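Local coordinates for PbSGBP-B lipoprotein (Prevotella bryantii B14, PDB 6D2Y) that probably binds polysaccharides at the bacterial cell surface as a lipoprotein of a polysaccharide utilization locus, and carries a magnesium ion, at residues A[133-138]-A[212-217]; A[166-171]-A[199-204]. All coordinates share one frame; numbering follows the deposited sequence.

Contact 1. Residues A[133-138]-A[212-217]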
# COMPACT_ATOMS: atom_id res chain seq x y z
N PRO A 133 1.44 -15.24 2.64
CA PRO A 133 2.00 -13.90 2.87
C PRO A 133 1.12 -12.83 2.26
O PRO A 133 0.53 -13.01 1.19
CB PRO A 133 3.37 -13.96 2.19
CG PRO A 133 3.70 -15.41 2.11
CD PRO A 133 2.39 -16.11 1.92
N SER A 134 1.03 -11.70 2.95
CA SER A 134 0.36 -10.51 2.44
C SER A 134 1.41 -9.45 2.17
O SER A 134 2.24 -9.15 3.04
CB SER A 134 -0.69 -10.00 3.43
OG SER A 134 -0.10 -9.13 4.39
N VAL A 135 1.38 -8.88 0.97
CA VAL A 135 2.35 -7.87 0.55
C VAL A 135 1.60 -6.56 0.37
O VAL A 135 0.61 -6.49 -0.37
CB VAL A 135 3.06 -8.28 -0.75
CG1 VAL A 135 4.14 -7.27 -1.09
CG2 VAL A 135 3.64 -9.67 -0.62
N VAL A 136 2.07 -5.52 1.05
CA VAL A 136 1.38 -4.24 1.01
C VAL A 136 2.24 -3.18 0.34
O VAL A 136 1.82 -2.58 -0.66
CB VAL A 136 0.95 -3.80 2.43
CG1 VAL A 136 0.33 -2.41 2.38
CG2 VAL A 136 -0.04 -4.80 3.01
N SER A 137 3.43 -2.93 0.87
CA SER A 137 4.22 -1.79 0.41
C SER A 137 5.69 -2.16 0.27
O SER A 137 6.18 -3.08 0.93
CB SER A 137 4.08 -0.60 1.36
OG SER A 137 4.52 -0.94 2.66
N MSE A 138 6.38 -1.42 -0.59
CA MSE A 138 7.82 -1.52 -0.71
C MSE A 138 8.37 -0.15 -0.34
O MSE A 138 7.75 0.87 -0.65
CB MSE A 138 8.23 -1.93 -2.13
CG MSE A 138 9.56 -2.63 -2.22
SE MSE A 138 10.43 -2.43 -3.95
CE MSE A 138 10.03 -4.11 -4.76
N ALA A 212 3.00 -9.25 -5.39
CA ALA A 212 3.14 -7.93 -4.81
C ALA A 212 2.38 -6.90 -5.64
O ALA A 212 2.32 -7.01 -6.87
CB ALA A 212 4.61 -7.54 -4.72
N PRO A 213 1.80 -5.88 -5.00
CA PRO A 213 1.08 -4.85 -5.76
C PRO A 213 2.00 -3.78 -6.33
O PRO A 213 1.65 -2.60 -6.36
CB PRO A 213 0.12 -4.26 -4.72
CG PRO A 213 0.87 -4.41 -3.43
CD PRO A 213 1.66 -5.69 -3.55
N PHE A 214 3.19 -4.18 -6.76
CA PHE A 214 4.15 -3.24 -7.32
C PHE A 214 5.18 -4.00 -8.13
O PHE A 214 5.33 -5.22 -8.00
CB PHE A 214 4.83 -2.42 -6.22
CG PHE A 214 5.26 -3.23 -5.02
CD1 PHE A 214 6.32 -4.11 -5.10
CD2 PHE A 214 4.59 -3.10 -3.81
CE1 PHE A 214 6.71 -4.85 -4.00
CE2 PHE A 214 4.97 -3.84 -2.71
CZ PHE A 214 6.04 -4.71 -2.80
N GLN A 215 5.89 -3.26 -8.98
CA GLN A 215 6.98 -3.80 -9.77
C GLN A 215 8.23 -2.96 -9.52
O GLN A 215 8.16 -1.83 -9.04
CB GLN A 215 6.64 -3.81 -11.27
CG GLN A 215 5.45 -4.68 -11.63
CD GLN A 215 5.14 -4.67 -13.12
OE1 GLN A 215 5.51 -3.74 -13.83
NE2 GLN A 215 4.48 -5.71 -13.59
N TYR A 216 9.38 -3.54 -9.84
CA TYR A 216 10.64 -2.82 -9.70
C TYR A 216 10.77 -1.78 -10.81
O TYR A 216 10.57 -2.10 -11.98
CB TYR A 216 11.81 -3.81 -9.77
CG TYR A 216 13.15 -3.15 -9.53
CD1 TYR A 216 13.32 -2.23 -8.50
CD2 TYR A 216 14.23 -3.43 -10.35
CE1 TYR A 216 14.54 -1.63 -8.28
CE2 TYR A 216 15.46 -2.83 -10.14
CZ TYR A 216 15.60 -1.92 -9.10
OH TYR A 216 16.82 -1.32 -8.88
N MSE A 217 11.12 -0.55 -10.45
CA MSE A 217 11.12 0.58 -11.39
C MSE A 217 9.75 0.75 -12.02
O MSE A 217 9.65 0.99 -13.22
CB MSE A 217 12.14 0.39 -12.52
CG MSE A 217 13.63 0.25 -12.11
SE MSE A 217 14.64 1.79 -11.44
CE MSE A 217 15.09 1.37 -9.59

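Contact 2. Residues A[166-171]-A[199-204]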
# COMPACT_ATOMS: atom_id res chain seq x y z
N ILE A 166 11.84 -14.53 -2.68
CA ILE A 166 11.31 -13.44 -3.48
C ILE A 166 11.68 -13.73 -4.93
O ILE A 166 12.87 -13.79 -5.27
CB ILE A 166 11.87 -12.08 -3.03
CG1 ILE A 166 11.48 -11.80 -1.57
CG2 ILE A 166 11.38 -10.97 -3.95
CD1 ILE A 166 11.52 -10.33 -1.20
N LYS A 167 10.68 -13.94 -5.77
CA LYS A 167 10.88 -14.25 -7.18
C LYS A 167 10.36 -13.10 -8.02
O LYS A 167 9.19 -12.72 -7.90
CB LYS A 167 10.19 -15.56 -7.56
CG LYS A 167 10.78 -16.80 -6.91
CD LYS A 167 10.89 -17.94 -7.91
CE LYS A 167 10.96 -19.30 -7.22
NZ LYS A 167 12.31 -19.56 -6.65
N VAL A 168 11.22 -12.54 -8.86
CA VAL A 168 10.86 -11.45 -9.76
C VAL A 168 10.76 -12.03 -11.16
O VAL A 168 11.76 -12.51 -11.72
CB VAL A 168 11.88 -10.30 -9.70
CG1 VAL A 168 11.49 -9.21 -10.69
CG2 VAL A 168 11.96 -9.75 -8.29
N GLY A 169 9.56 -11.99 -11.73
CA GLY A 169 9.33 -12.54 -13.04
C GLY A 169 9.27 -14.06 -13.04
O GLY A 169 8.66 -14.66 -12.15
N LYS A 170 9.92 -14.68 -14.02
CA LYS A 170 9.84 -16.12 -14.22
C LYS A 170 11.18 -16.84 -14.14
O LYS A 170 11.20 -18.05 -13.92
CB LYS A 170 9.18 -16.44 -15.57
CG LYS A 170 9.93 -15.99 -16.86
CD LYS A 170 10.12 -14.47 -16.95
CE LYS A 170 10.84 -14.06 -18.22
NZ LYS A 170 11.26 -12.63 -18.10
N ASP A 171 12.31 -16.13 -14.30
CA ASP A 171 13.62 -16.75 -14.27
C ASP A 171 14.53 -16.23 -13.17
O ASP A 171 15.65 -16.72 -13.03
CB ASP A 171 14.33 -16.58 -15.62
CG ASP A 171 13.41 -16.81 -16.80
OD1 ASP A 171 13.27 -15.90 -17.64
OD2 ASP A 171 12.83 -17.92 -16.89
N GLU A 199 8.43 -6.18 -13.86
CA GLU A 199 7.96 -7.56 -13.83
C GLU A 199 7.31 -7.84 -12.48
O GLU A 199 7.54 -7.14 -11.49
CB GLU A 199 9.10 -8.54 -14.09
CG GLU A 199 9.71 -8.42 -15.48
CD GLU A 199 9.67 -9.73 -16.24
OE1 GLU A 199 10.71 -10.43 -16.27
OE2 GLU A 199 8.61 -10.06 -16.82
N ASP A 200 6.49 -8.89 -12.46
CA ASP A 200 5.75 -9.23 -11.25
C ASP A 200 6.68 -9.74 -10.16
O ASP A 200 7.62 -10.49 -10.43
CB ASP A 200 4.67 -10.26 -11.57
CG ASP A 200 3.80 -9.86 -12.75
OD1 ASP A 200 4.18 -10.16 -13.90
OD2 ASP A 200 2.74 -9.23 -12.52
N ILE A 201 6.40 -9.33 -8.93
CA ILE A 201 7.17 -9.74 -7.76
C ILE A 201 6.29 -10.64 -6.90
O ILE A 201 5.17 -10.26 -6.54
CB ILE A 201 7.65 -8.51 -6.96
CG1 ILE A 201 8.57 -7.66 -7.83
CG2 ILE A 201 8.36 -8.95 -5.69
CD1 ILE A 201 9.01 -6.40 -7.16
N VAL A 202 6.80 -11.82 -6.58
CA VAL A 202 6.06 -12.83 -5.84
C VAL A 202 6.85 -13.19 -4.59
O VAL A 202 8.03 -13.53 -4.67
CB VAL A 202 5.80 -14.08 -6.70
CG1 VAL A 202 5.08 -15.15 -5.88
CG2 VAL A 202 4.99 -13.71 -7.94
N VAL A 203 6.19 -13.11 -3.43
CA VAL A 203 6.75 -13.55 -2.16
C VAL A 203 6.14 -14.90 -1.84
O VAL A 203 4.92 -15.02 -1.70
CB VAL A 203 6.48 -12.53 -1.04
CG1 VAL A 203 6.99 -13.07 0.29
CG2 VAL A 203 7.12 -11.20 -1.37
N SER A 204 6.98 -15.92 -1.72
CA SER A 204 6.53 -17.29 -1.52
C SER A 204 7.17 -17.88 -0.28
O SER A 204 8.35 -17.63 0.01
CB SER A 204 6.85 -18.16 -2.73
OG SER A 204 8.25 -18.18 -2.99

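Contact 1. Residues A[133-138]-A[212-217]
Phe214 lies with one face against Met138 and its outer end against Val135, and these three residues account for about two thirds of the buried surface. Met138 CB sits over the ring, 3.7 Å from the Phe214 centroid and 16° off the ring normal, a CH-pi contact. The selenomethionine chain bends at chi3 (-102°) and brings CE to within 3.5 Å of Phe214 CE1, while SE, 5.0 Å from the centroid, stands oblique to the ring in a Met-aromatic contact. Ala212 CB, two residues back in the chain, lies on the opposite face, offset toward the rim. Strand 134-138 edges one sheet of the IPT/TIG beta-sandwich and the run up to Ala212 edges the facing one; the chain turns at Pro213, and Phe214 lies past the corner. A classic beta bulge, Val136 and Ser137 both opposite Thr152, interrupts strand 134-138, and Val136 O reaches the Phe214 ring at its edge. Val135 CG1, anti to the backbone N (chi1 -175°), meets Phe214 CZ at 3.6 Å and Ala212 CB at 3.7 Å. The Pro213 ring packs on Val135, with CD 3.4 Å from its O and also against CG1.

Contact 2. Residues A[166-171]-A[199-204]
Lys167 and Val202 form the hydrogen-bonded pair at the middle of this antiparallel ladder, exchanging two backbone bonds: Lys167 N to Val202 O, nearly straight at 171° about the hydrogen, and Val202 N to Lys167 O, both 2.9 Å. A third, from Gly169 N to Asp200 O at 2.8 Å, carries the pairing past the end of strand 166-168. The non-hydrogen-bonded pairs on either side, Ile166 with Val203 and Val168 with Ile201, turn their side chains to the buried face of the sheet. There Ile201 touches both Ile166 and Val168, its neighbours on that face: its CG2 meets Ile166 CG2 at 4.0 Å, and its CG1 runs beside Val168 CG2, the two side chains pointing the same way.

Beyond the ladder, the chain turns at Gly169 with a positive phi of 75°, and the pairing passes to charged side chains. Lys170 NZ forms a salt bridge with Glu199 OE1 at 2.9 Å; OE1 accepts through its syn lone pair, the one on the side of OE2. A bend at chi2 (-124°) sets where Glu199 CD and its carboxylate lie. Asp171 OD1 joins the network through a long bridge to the same ammonium.

On the other face Lys167 leads away from Val202, its NZ bonded to Thr173 OG1 and paired with Glu165. Strand 200-205 is an inner strand of its sheet in the IPT/TIG domain, lying between strand 165-168 and strand 208-215; Ile201 and Val203 pack across the sandwich on Met138 and Val135 of strand 134-138.

How the contacts relate
After the strands between residues 39 and 129, the chain enters strand 134-138, half of contact 1, whose partner 212-217 comes only after 73 intervening residues. Within that long loop it runs through 148-154 of the first sheet, crosses to 165-168 and 172-173 of the second, returns to the first for 179-182 and 186-190, and comes back at strand 200-205, where contact 2 closes a shorter loop lying wholly inside the larger one. Strand 208-215 follows directly and pairs with 200-205, where Ala212 N probably bonds Ile201 O. Contact 2 thus builds one sheet, whereas contact 1 joins that sheet to the facing one.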